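Local coordinates for DNA polymerase (Bacillus phage phi29, PDB 2PY5), which replicates viral DNA from a protein primer by processive, faithful strand displacement and proofreads with its 3'-5' exonuclease activity, at residues 27-32 / 45-50; 260-265 / 280-285; 290-295 / 314-319; 528-533 / 570-575. The protein carries 2 engineered substitutions. All coordinates share one frame; numbering follows the deposited sequence. Where two conformers were deposited one is given.

Contact 1. Residues 27-32 / 45-50; sequences YGYMNI and DEFMAW. With EDO (1,2-ethanediol), chain P.
Tyr-29 and Trp-50 lie face to face, planes parallel, the centroids of the phenol and of the six-membered indole ring 3.8 Å apart. The pair illustrates helix-on-sheet packing in the exonuclease domain, whose central mixed sheet and flanking helices follow the RNase H-like fold of B-family proofreading domains. Strand 27-31 and helix 45-50 run in roughly the same direction, at 29°, axes 9.4 Å apart. Trp-50 CE2 sits over the centre of the Tyr-29 ring, while Tyr-29 OH reaches past the six-membered ring toward NE1 and CD1. Phe-47 packs on both tyrosines from the helix side, more loosely on Tyr-29. Its CB lies over one face of the Tyr-27 ring, 3.9 Å from that ring's centroid, in a CH-pi contact, and its own ring is turned 47° from that of Tyr-27, CD1 coming 3.4 Å from Tyr-27 CD1. Phe-47 meets Phe-13, and Trp-50 meets Tyr-9, edge-to-face, extending the aromatic layer to strand 8-15. At the more open end Glu-46, with CG anti to the backbone N (chi1 -173°), extends across the rim of Tyr-27. There Tyr-27 OH donates to Glu-46 OE1 at 2.6 Å, on the anti side of the carboxylate.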
# COMPACT_ATOMS: atom_id res chain seq x y z
N TYR F 27 -5.92 -27.52 -5.41
CA TYR F 27 -4.74 -26.94 -4.78
C TYR F 27 -3.54 -27.16 -5.68
O TYR F 27 -3.52 -28.08 -6.51
CB TYR F 27 -4.46 -27.58 -3.41
CG TYR F 27 -3.90 -29.01 -3.48
CD1 TYR F 27 -2.54 -29.25 -3.73
CD2 TYR F 27 -4.74 -30.11 -3.32
CE1 TYR F 27 -2.04 -30.56 -3.79
CE2 TYR F 27 -4.23 -31.41 -3.37
CZ TYR F 27 -2.88 -31.62 -3.61
OH TYR F 27 -2.37 -32.91 -3.68
N GLY F 28 -2.52 -26.33 -5.49
CA GLY F 28 -1.23 -26.54 -6.12
C GLY F 28 -0.17 -26.13 -5.13
O GLY F 28 -0.35 -25.16 -4.38
N TYR F 29 0.94 -26.87 -5.12
CA TYR F 29 2.18 -26.43 -4.48
C TYR F 29 3.37 -26.64 -5.39
O TYR F 29 3.38 -27.54 -6.19
CB TYR F 29 2.41 -27.10 -3.11
CG TYR F 29 2.67 -28.59 -3.11
CD1 TYR F 29 3.92 -29.11 -3.50
CD2 TYR F 29 1.69 -29.48 -2.69
CE1 TYR F 29 4.17 -30.48 -3.49
CE2 TYR F 29 1.94 -30.85 -2.67
CZ TYR F 29 3.19 -31.34 -3.07
OH TYR F 29 3.45 -32.70 -3.06
N MET F 30 4.38 -25.77 -5.25
CA MET F 30 5.58 -25.84 -6.07
C MET F 30 6.77 -25.37 -5.23
O MET F 30 6.72 -24.30 -4.64
CB MET F 30 5.44 -24.96 -7.33
CG MET F 30 6.69 -24.94 -8.19
SD MET F 30 6.51 -24.10 -9.77
CE MET F 30 5.63 -25.33 -10.72
N ASN F 31 7.83 -26.18 -5.21
CA ASN F 31 9.07 -25.89 -4.49
C ASN F 31 9.73 -24.66 -5.15
O ASN F 31 10.04 -24.69 -6.33
CB ASN F 31 9.95 -27.13 -4.56
CG ASN F 31 11.22 -27.06 -3.71
OD1 ASN F 31 11.73 -28.09 -3.27
ND2 ASN F 31 11.73 -25.88 -3.52
N ILE F 32 9.88 -23.60 -4.38
CA ILE F 32 10.39 -22.31 -4.86
C ILE F 32 11.83 -22.42 -5.37
O ILE F 32 12.23 -21.70 -6.29
CB ILE F 32 10.28 -21.25 -3.73
CG1 ILE F 32 8.81 -20.89 -3.51
CG2 ILE F 32 11.08 -19.97 -4.03
CD1 ILE F 32 8.55 -20.05 -2.26
N ASP F 45 -8.18 -32.04 1.99
CA ASP F 45 -7.69 -33.04 2.94
C ASP F 45 -6.32 -33.54 2.53
O ASP F 45 -5.43 -33.67 3.36
CB ASP F 45 -8.64 -34.23 3.01
CG ASP F 45 -9.89 -33.97 3.85
OD1 ASP F 45 -9.92 -33.02 4.64
OD2 ASP F 45 -10.85 -34.79 3.74
N GLU F 46 -6.16 -33.84 1.25
CA GLU F 46 -4.89 -34.31 0.72
C GLU F 46 -3.81 -33.24 0.90
O GLU F 46 -2.68 -33.55 1.33
CB GLU F 46 -5.05 -34.64 -0.75
CG GLU F 46 -3.85 -35.30 -1.35
CD GLU F 46 -4.14 -35.77 -2.75
OE1 GLU F 46 -4.03 -34.95 -3.68
OE2 GLU F 46 -4.52 -36.96 -2.90
N PHE F 47 -4.15 -32.00 0.55
CA PHE F 47 -3.20 -30.88 0.66
C PHE F 47 -2.75 -30.72 2.11
O PHE F 47 -1.55 -30.60 2.41
CB PHE F 47 -3.85 -29.57 0.20
CG PHE F 47 -2.94 -28.37 0.36
CD1 PHE F 47 -1.88 -28.17 -0.54
CD2 PHE F 47 -3.13 -27.44 1.38
CE1 PHE F 47 -1.01 -27.08 -0.39
CE2 PHE F 47 -2.27 -26.34 1.51
CZ PHE F 47 -1.22 -26.18 0.61
N MET F 48 -3.72 -30.69 3.02
CA MET F 48 -3.41 -30.43 4.43
C MET F 48 -2.60 -31.59 5.07
O MET F 48 -1.76 -31.35 5.95
CB MET F 48 -4.69 -30.15 5.23
CG MET F 48 -5.33 -28.84 4.84
SD MET F 48 -4.26 -27.39 5.05
CE MET F 48 -3.93 -27.42 6.83
N ALA F 49 -2.85 -32.83 4.66
CA ALA F 49 -2.01 -33.93 5.12
C ALA F 49 -0.54 -33.65 4.76
O ALA F 49 0.35 -33.88 5.58
CB ALA F 49 -2.48 -35.27 4.52
N TRP F 50 -0.31 -33.15 3.55
CA TRP F 50 1.02 -32.77 3.09
C TRP F 50 1.57 -31.60 3.93
O TRP F 50 2.73 -31.65 4.41
CB TRP F 50 0.98 -32.42 1.60
CG TRP F 50 2.25 -31.81 1.09
CD1 TRP F 50 3.39 -32.47 0.72
CD2 TRP F 50 2.51 -30.41 0.88
NE1 TRP F 50 4.34 -31.57 0.31
CE2 TRP F 50 3.83 -30.31 0.39
CE3 TRP F 50 1.76 -29.24 1.05
CZ2 TRP F 50 4.42 -29.08 0.09
CZ3 TRP F 50 2.35 -28.01 0.75
CH2 TRP F 50 3.67 -27.95 0.26
C1 EDO P . -9.25 -37.17 1.06
O1 EDO P . -8.47 -36.88 -0.11
C2 EDO P . -10.61 -36.49 0.97
O2 EDO P . -11.39 -36.74 2.16

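Contact 2. Residues 260-265 / 280-285; sequences SRLLPY and DYPLHI. With EDO (1,2-ethanediol), chain I.
Leu-283 places its CG anti to the carbonyl carbon (chi1 -62°), and a second torsion of -179° carries CD1 away from CA until it meets Leu-262 and Pro-264. Leu-262 answers in kind: its side chain leaves the backbone toward the other segment, with CG anti to its own backbone N (chi1 -171°). The two leucines slide past each other in opposite directions and touch through their CD2 methyls, 3.9 Å apart. The other methyl of Leu-283 does most of the remaining work. CD1 lies 3.5 Å from Pro-264 N and 3.8 Å from Pro-264 CD, and the side chains of Leu-283 and Pro-264 cross at about a right angle. The same methyl rests 3.6 Å from Leu-262 O, a carbonyl whose hydrogen bond comes from Trp-436 NE1 of helix 427-447, so it packs beside a polar atom that already has a partner. Strands 263-265 and 283-294 do not pair with each other: both bond to strand 340-356, Leu-263 to Thr-356 and Leu-283 to Phe-353, while Ala-355 of that strand touches both Leu-262 and Leu-283. The three strands belong to an antiparallel sheet within the polymerisation region, probably part of the TPR1 subdomain found in protein-primed polymerases. Pro-282 makes a looser contribution, its CG standing 4.2 Å from Leu-262 CD2. At the end of helix 253-260, an ethanediol, probably from the crystallisation liquor, donates through O2 to Ser-260 O at 2.7 Å.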
# COMPACT_ATOMS: atom_id res chain seq x y z
N SER F 260 16.76 14.95 0.47
CA SER F 260 17.18 16.36 0.55
C SER F 260 16.56 17.22 1.64
O SER F 260 17.10 18.29 1.93
CB SER F 260 16.98 17.05 -0.80
OG SER F 260 15.62 17.25 -1.08
N ARG F 261 15.49 16.76 2.29
CA ARG F 261 14.84 17.60 3.28
C ARG F 261 15.43 17.49 4.68
O ARG F 261 16.05 16.51 5.02
CB ARG F 261 13.33 17.31 3.39
CG ARG F 261 12.59 17.50 2.09
CD ARG F 261 12.44 18.94 1.69
NE ARG F 261 11.40 19.08 0.66
CZ ARG F 261 11.04 20.22 0.08
NH1 ARG F 261 11.64 21.36 0.40
NH2 ARG F 261 10.07 20.21 -0.82
N LEU F 262 15.25 18.55 5.45
CA LEU F 262 15.60 18.55 6.87
C LEU F 262 14.66 17.61 7.62
O LEU F 262 13.45 17.83 7.63
CB LEU F 262 15.50 19.95 7.45
CG LEU F 262 16.03 20.17 8.85
CD1 LEU F 262 17.56 19.93 8.93
CD2 LEU F 262 15.67 21.59 9.30
N LEU F 263 15.22 16.60 8.27
CA LEU F 263 14.43 15.55 8.90
C LEU F 263 14.86 15.30 10.35
O LEU F 263 16.03 15.51 10.70
CB LEU F 263 14.48 14.26 8.09
CG LEU F 263 13.91 14.30 6.67
CD1 LEU F 263 14.27 13.06 5.86
CD2 LEU F 263 12.39 14.49 6.77
N PRO F 264 13.92 14.87 11.19
CA PRO F 264 14.19 14.78 12.63
C PRO F 264 14.97 13.54 13.04
O PRO F 264 14.84 12.47 12.42
CB PRO F 264 12.77 14.70 13.21
CG PRO F 264 12.04 13.93 12.19
CD PRO F 264 12.53 14.48 10.89
N TYR F 265 15.73 13.66 14.13
CA TYR F 265 16.35 12.51 14.77
C TYR F 265 16.52 12.78 16.27
O TYR F 265 16.33 13.93 16.76
CB TYR F 265 17.70 12.16 14.10
CG TYR F 265 18.81 13.11 14.45
CD1 TYR F 265 19.68 12.84 15.50
CD2 TYR F 265 19.00 14.29 13.74
CE1 TYR F 265 20.70 13.72 15.84
CE2 TYR F 265 20.04 15.19 14.08
CZ TYR F 265 20.85 14.89 15.14
OH TYR F 265 21.90 15.76 15.47
N ASP F 280 19.13 24.34 17.39
CA ASP F 280 19.60 22.99 17.63
C ASP F 280 18.48 21.94 17.62
O ASP F 280 18.75 20.74 17.48
CB ASP F 280 20.33 22.91 18.97
CG ASP F 280 21.63 23.68 18.96
OD1 ASP F 280 22.17 23.95 17.86
OD2 ASP F 280 22.12 24.01 20.04
N TYR F 281 17.24 22.39 17.83
CA TYR F 281 16.03 21.56 17.71
C TYR F 281 15.06 22.28 16.79
O TYR F 281 14.02 22.79 17.24
CB TYR F 281 15.38 21.32 19.08
CG TYR F 281 16.17 20.43 20.01
CD1 TYR F 281 17.28 20.89 20.66
CD2 TYR F 281 15.78 19.12 20.24
CE1 TYR F 281 18.02 20.08 21.49
CE2 TYR F 281 16.51 18.30 21.10
CZ TYR F 281 17.63 18.79 21.71
OH TYR F 281 18.39 18.00 22.58
N PRO F 282 15.41 22.39 15.49
CA PRO F 282 14.74 23.29 14.54
C PRO F 282 13.42 22.78 13.93
O PRO F 282 12.74 23.56 13.21
CB PRO F 282 15.80 23.46 13.45
CG PRO F 282 16.47 22.13 13.41
CD PRO F 282 16.56 21.71 14.86
N LEU F 283 13.06 21.52 14.21
CA LEU F 283 11.79 20.94 13.78
C LEU F 283 10.91 20.72 15.00
O LEU F 283 11.40 20.45 16.09
CB LEU F 283 11.97 19.60 13.07
CG LEU F 283 12.78 19.60 11.77
CD1 LEU F 283 12.85 18.21 11.19
CD2 LEU F 283 12.23 20.61 10.73
N HIS F 284 9.60 20.80 14.82
CA HIS F 284 8.72 20.55 15.95
C HIS F 284 7.35 20.07 15.51
O HIS F 284 6.98 20.20 14.36
CB HIS F 284 8.59 21.78 16.87
CG HIS F 284 7.74 22.90 16.34
ND1 HIS F 284 8.20 23.84 15.45
CD2 HIS F 284 6.48 23.29 16.67
CE1 HIS F 284 7.24 24.72 15.19
NE2 HIS F 284 6.18 24.40 15.92
N ILE F 285 6.65 19.50 16.48
CA ILE F 285 5.22 19.15 16.36
C ILE F 285 4.53 19.99 17.42
O ILE F 285 4.93 19.98 18.57
CB ILE F 285 4.99 17.64 16.56
CG1 ILE F 285 5.56 16.85 15.37
CG2 ILE F 285 3.47 17.33 16.71
CD1 ILE F 285 5.63 15.33 15.58
C1 EDO I . 17.61 21.21 3.98
O1 EDO I . 17.15 22.38 4.68
C2 EDO I . 17.21 21.31 2.51
O2 EDO I . 18.21 20.73 1.65

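Contact 3. Residues 290-295 / 314-319; sequences CEFELK and EYLKSS. With EDO (1,2-ethanediol), chain J.
A single antiparallel beta bridge, with Glu-293 and Ser-318 as its non-hydrogen-bonded pair, ties the loop 314-319 to the end of strand 283-294. On one side of the pair Leu-294 N donates to Lys-317 O at 2.7 Å; on the other, Ser-319 N donates to Phe-292 O at 3.2 Å. CA-H...O contacts from Glu-293 CA and Ser-318 CA supplement these bonds. Beyond the bridge the loop substitutes a side chain for its backbone: with OG in the crowded position between backbone N and carbonyl carbon (chi1 50°), Ser-319 accepts the N-H of Phe-292 at 2.9 Å from N to OG, nearly straight at 165°. Ser-319 CB itself lies over a face of the Phe-292 ring, 3.8 Å from its centroid, while Leu-316 CB meets that ring at its edge. A water links Ser-319 OG to Glu-291 OE2; the other carboxylate oxygen, Glu-291 OE1, is held by Asn-344. Above the bridge, Ser-318 OG donates to Glu-293 OE2 at 2.7 Å, arriving from above the carboxylate plane, and accepts from Gly-320 N. The serine hydroxyl is thereby gripped by both a donor and an acceptor. The hydrogen bond it donates would help to stabilise the negative charge of Glu-293, so polar side chains as well as the bridge hold this surface loop to its sheet.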
# COMPACT_ATOMS: atom_id res chain seq x y z
N CYS F 290 -7.85 25.47 17.55
CA CYS F 290 -8.24 26.70 16.87
C CYS F 290 -9.51 26.51 16.07
O CYS F 290 -10.02 25.40 15.93
CB CYS F 290 -7.12 27.18 15.94
SG CYS F 290 -6.82 26.10 14.53
N GLU F 291 -10.04 27.64 15.60
CA GLU F 291 -11.02 27.66 14.54
C GLU F 291 -10.34 28.29 13.34
O GLU F 291 -9.29 28.93 13.46
CB GLU F 291 -12.26 28.44 14.99
CG GLU F 291 -13.02 27.71 16.09
CD GLU F 291 -14.16 28.52 16.64
OE1 GLU F 291 -14.02 29.08 17.75
OE2 GLU F 291 -15.19 28.60 15.97
N PHE F 292 -10.87 28.00 12.17
CA PHE F 292 -10.21 28.44 10.95
C PHE F 292 -11.18 28.73 9.81
O PHE F 292 -12.30 28.22 9.78
CB PHE F 292 -9.15 27.44 10.49
CG PHE F 292 -9.68 26.05 10.23
CD1 PHE F 292 -10.30 25.75 9.01
CD2 PHE F 292 -9.54 25.05 11.18
CE1 PHE F 292 -10.77 24.47 8.76
CE2 PHE F 292 -10.02 23.75 10.92
CZ PHE F 292 -10.63 23.47 9.71
N GLU F 293 -10.73 29.59 8.90
CA GLU F 293 -11.48 29.89 7.68
C GLU F 293 -10.48 30.05 6.54
O GLU F 293 -9.53 30.82 6.65
CB GLU F 293 -12.33 31.16 7.83
CG GLU F 293 -13.71 31.04 7.20
CD GLU F 293 -14.74 30.36 8.10
OE1 GLU F 293 -14.61 30.36 9.35
OE2 GLU F 293 -15.71 29.82 7.55
N LEU F 294 -10.68 29.29 5.47
CA LEU F 294 -9.77 29.32 4.32
C LEU F 294 -9.70 30.71 3.72
O LEU F 294 -10.74 31.35 3.54
CB LEU F 294 -10.25 28.33 3.27
CG LEU F 294 -9.40 28.15 2.02
CD1 LEU F 294 -8.05 27.52 2.39
CD2 LEU F 294 -10.16 27.30 1.02
N LYS F 295 -8.50 31.18 3.41
CA LYS F 295 -8.31 32.47 2.73
C LYS F 295 -8.73 32.37 1.27
O LYS F 295 -8.51 31.34 0.62
CB LYS F 295 -6.86 32.92 2.82
CG LYS F 295 -6.44 33.33 4.19
CD LYS F 295 -4.98 33.70 4.20
CE LYS F 295 -4.50 33.93 5.60
NZ LYS F 295 -3.03 34.15 5.67
N GLU F 314 -12.76 15.11 2.61
CA GLU F 314 -12.54 16.42 1.99
C GLU F 314 -11.75 17.39 2.87
O GLU F 314 -11.78 17.32 4.10
CB GLU F 314 -13.88 17.03 1.56
CG GLU F 314 -14.65 16.13 0.59
CD GLU F 314 -15.69 16.89 -0.22
OE1 GLU F 314 -15.36 17.95 -0.79
OE2 GLU F 314 -16.84 16.41 -0.31
N TYR F 315 -11.04 18.30 2.21
CA TYR F 315 -10.28 19.35 2.88
C TYR F 315 -11.20 20.51 3.16
O TYR F 315 -12.01 20.89 2.32
CB TYR F 315 -9.06 19.74 2.04
CG TYR F 315 -8.01 18.67 2.11
CD1 TYR F 315 -8.06 17.56 1.26
CD2 TYR F 315 -7.02 18.72 3.08
CE1 TYR F 315 -7.12 16.55 1.37
CE2 TYR F 315 -6.09 17.72 3.18
CZ TYR F 315 -6.14 16.64 2.33
OH TYR F 315 -5.19 15.68 2.47
N LEU F 316 -11.08 21.08 4.36
CA LEU F 316 -12.11 21.94 4.90
C LEU F 316 -11.85 23.40 4.60
O LEU F 316 -10.70 23.87 4.70
CB LEU F 316 -12.21 21.75 6.42
CG LEU F 316 -12.52 20.32 6.88
CD1 LEU F 316 -12.37 20.17 8.39
CD2 LEU F 316 -13.91 19.92 6.43
N LYS F 317 -12.92 24.09 4.25
CA LYS F 317 -12.92 25.54 4.09
C LYS F 317 -13.06 26.21 5.46
O LYS F 317 -12.55 27.30 5.67
CB LYS F 317 -14.09 25.96 3.19
CG LYS F 317 -14.04 27.39 2.71
CD LYS F 317 -15.26 27.69 1.81
CE LYS F 317 -14.95 28.71 0.72
NZ LYS F 317 -16.02 28.80 -0.33
N SER F 318 -13.77 25.54 6.37
CA SER F 318 -14.10 26.11 7.67
C SER F 318 -14.15 25.05 8.76
O SER F 318 -14.53 23.91 8.50
CB SER F 318 -15.47 26.77 7.59
OG SER F 318 -15.80 27.40 8.82
N SER F 319 -13.82 25.44 9.99
CA SER F 319 -14.01 24.59 11.14
C SER F 319 -15.49 24.51 11.55
O SER F 319 -15.88 23.62 12.30
CB SER F 319 -13.13 25.09 12.30
OG SER F 319 -13.32 26.48 12.52
C1 EDO J . -11.42 29.30 -1.66
O1 EDO J . -10.08 29.80 -1.76
C2 EDO J . -12.30 30.31 -0.92
O2 EDO J . -12.15 30.20 0.50
O HOH W 1 -15.42 27.74 13.50

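Contact 4. Residues 528-533 / 570-575; sequences VKCAGM and DTFTIK. With nucleotides of chain B.
Phe-572 fills the tight part of the contact, its ring met on one face and along part of its edge by the turn 530-533. Cys-530 SG approaches the ring edge in plane, 3.6 Å from Phe-572 CZ, a sulfur-aromatic contact aimed at the rim. Met-533 takes one face: its CA lies 4.2 Å from the ring centroid, in a CH-pi contact, and its side chain and that of Phe-572 cross at about a right angle. The bend at Met-533 chi3 (-82°) swings CE to 3.6 Å from Phe-572 CE2. Packing relaxes toward Ile-574, whose CD1 stands 4.0 Å from Met-533 CE and whose CG1 is 4.2 Å from Cys-530 SG. The turn is of type II, closed by Met-533 N donating to Cys-530 O at 3.0 Å, with Gly-532 supplying the positive phi (85°) of its third position. It follows strand 523-530, and Phe-572 lies in the C-terminal hairpin of strands 551-561 and 564-573, probably the thumb, so the ring fastens that hairpin to the turn where the palm passes into the thumb. Exposed Lys-529 and Lys-575 flank the contact. The other side of the turn faces nucleic acid: Gly-532 CA comes near the N2 of DG1 of chain B, and Ala-531 CB rests over the same guanine, 3.5 Å from its C5.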
# COMPACT_ATOMS: atom_id res chain seq x y z
N VAL F 528 -9.17 5.60 -17.22
CA VAL F 528 -10.16 5.63 -16.15
C VAL F 528 -9.50 5.40 -14.78
O VAL F 528 -8.78 4.41 -14.60
CB VAL F 528 -11.20 4.53 -16.37
CG1 VAL F 528 -12.33 4.65 -15.33
CG2 VAL F 528 -11.77 4.59 -17.80
N LYS F 529 -9.76 6.31 -13.84
CA LYS F 529 -9.30 6.21 -12.44
C LYS F 529 -10.48 6.38 -11.50
O LYS F 529 -11.20 7.39 -11.56
CB LYS F 529 -8.25 7.28 -12.14
CG LYS F 529 -7.03 7.17 -12.99
CD LYS F 529 -6.21 5.93 -12.66
CE LYS F 529 -5.11 5.74 -13.67
NZ LYS F 529 -4.18 6.89 -13.67
N CYS F 530 -10.73 5.38 -10.67
CA CYS F 530 -11.82 5.45 -9.70
C CYS F 530 -11.46 4.47 -8.61
O CYS F 530 -11.36 3.27 -8.87
CB CYS F 530 -13.19 5.10 -10.31
SG CYS F 530 -14.65 5.24 -9.14
N ALA F 531 -11.23 5.01 -7.41
CA ALA F 531 -10.84 4.21 -6.26
C ALA F 531 -11.89 3.15 -5.99
O ALA F 531 -13.08 3.44 -5.95
CB ALA F 531 -10.66 5.10 -5.04
N GLY F 532 -11.44 1.91 -5.85
CA GLY F 532 -12.32 0.80 -5.55
C GLY F 532 -12.97 0.18 -6.77
O GLY F 532 -13.55 -0.90 -6.67
N MET F 533 -12.87 0.85 -7.92
CA MET F 533 -13.44 0.31 -9.15
C MET F 533 -12.51 -0.79 -9.66
O MET F 533 -11.31 -0.58 -9.77
CB MET F 533 -13.59 1.42 -10.20
CG MET F 533 -14.40 1.03 -11.39
SD MET F 533 -14.58 2.36 -12.59
CE MET F 533 -15.95 3.30 -11.89
N ASP F 570 -21.02 -7.49 -5.50
CA ASP F 570 -21.72 -6.46 -4.77
C ASP F 570 -21.90 -5.25 -5.69
O ASP F 570 -21.21 -5.12 -6.71
CB ASP F 570 -20.89 -6.08 -3.54
CG ASP F 570 -21.69 -5.29 -2.51
OD1 ASP F 570 -22.88 -5.60 -2.29
OD2 ASP F 570 -21.11 -4.36 -1.90
N THR F 571 -22.81 -4.37 -5.30
CA THR F 571 -23.05 -3.14 -6.04
C THR F 571 -21.94 -2.11 -5.80
O THR F 571 -21.68 -1.73 -4.65
CB THR F 571 -24.38 -2.52 -5.65
OG1 THR F 571 -25.42 -3.47 -5.87
CG2 THR F 571 -24.65 -1.26 -6.47
N PHE F 572 -21.28 -1.69 -6.88
CA PHE F 572 -20.36 -0.56 -6.85
C PHE F 572 -21.04 0.64 -7.49
O PHE F 572 -21.45 0.57 -8.63
CB PHE F 572 -19.09 -0.87 -7.64
CG PHE F 572 -18.13 0.28 -7.67
CD1 PHE F 572 -17.24 0.47 -6.62
CD2 PHE F 572 -18.14 1.19 -8.72
CE1 PHE F 572 -16.36 1.53 -6.62
CE2 PHE F 572 -17.26 2.27 -8.72
CZ PHE F 572 -16.36 2.43 -7.67
N THR F 573 -21.10 1.75 -6.76
CA THR F 573 -21.73 2.97 -7.25
C THR F 573 -20.81 4.15 -7.02
O THR F 573 -20.21 4.27 -5.94
CB THR F 573 -23.07 3.22 -6.51
OG1 THR F 573 -23.85 2.02 -6.55
CG2 THR F 573 -23.85 4.36 -7.13
N ILE F 574 -20.69 5.02 -8.03
CA ILE F 574 -19.99 6.28 -7.87
C ILE F 574 -20.90 7.23 -7.10
O ILE F 574 -21.92 7.68 -7.62
CB ILE F 574 -19.61 6.90 -9.21
CG1 ILE F 574 -18.72 5.93 -10.02
CG2 ILE F 574 -18.88 8.24 -9.00
CD1 ILE F 574 -18.29 6.47 -11.34
N LYS F 575 -20.52 7.51 -5.86
CA LYS F 575 -21.34 8.32 -4.96
C LYS F 575 -20.69 9.67 -4.76
O LYS F 575 -21.39 10.66 -4.52
CB LYS F 575 -21.50 7.63 -3.61
CG LYS F 575 -22.15 6.27 -3.69
CD LYS F 575 -22.37 5.68 -2.31
CE LYS F 575 -22.94 4.28 -2.41
NZ LYS F 575 -23.28 3.72 -1.07
OXT LYS F 575 -19.47 9.79 -4.81
O5' DG B 1 -15.62 8.26 -4.01
C5' DG B 1 -16.35 7.02 -3.92
C4' DG B 1 -15.92 6.21 -2.72
O4' DG B 1 -14.50 5.95 -2.79
C3' DG B 1 -16.14 6.89 -1.36
O3' DG B 1 -17.30 6.38 -0.66
C2' DG B 1 -14.81 6.70 -0.62
C1' DG B 1 -14.06 5.69 -1.48
N9 DG B 1 -12.59 5.75 -1.48
C8 DG B 1 -11.78 6.85 -1.32
N7 DG B 1 -10.51 6.57 -1.38
C5 DG B 1 -10.47 5.20 -1.59
C6 DG B 1 -9.37 4.32 -1.73
O6 DG B 1 -8.16 4.60 -1.70
N1 DG B 1 -9.78 3.00 -1.93
C2 DG B 1 -11.08 2.58 -1.98
N2 DG B 1 -11.28 1.26 -2.18
N3 DG B 1 -12.13 3.39 -1.85
C4 DG B 1 -11.75 4.68 -1.66

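Contacts 2 and 4 are buried and essentially apolar, with no hydrogen bond between their segments, but methyls carry contact 2, and a phenylalanine with a cysteine sulfur at its edge and a methionine over one face carries contact 4. Contact 1 is partly buried and aromatic, with one polar bond at its rim, whereas contact 3, at the surface, depends on backbone and serine hydrogen bonds. Contacts 2 and 3 share strand 283-294 and its sheet, their centres about 27 Å apart. Contact 1 belongs to the exonuclease region, across the chain's centre from both. Contacts 3 and 4 come within about 8 Å at their nearest atoms without touching, and contact 4 alone meets the bound DNA directly.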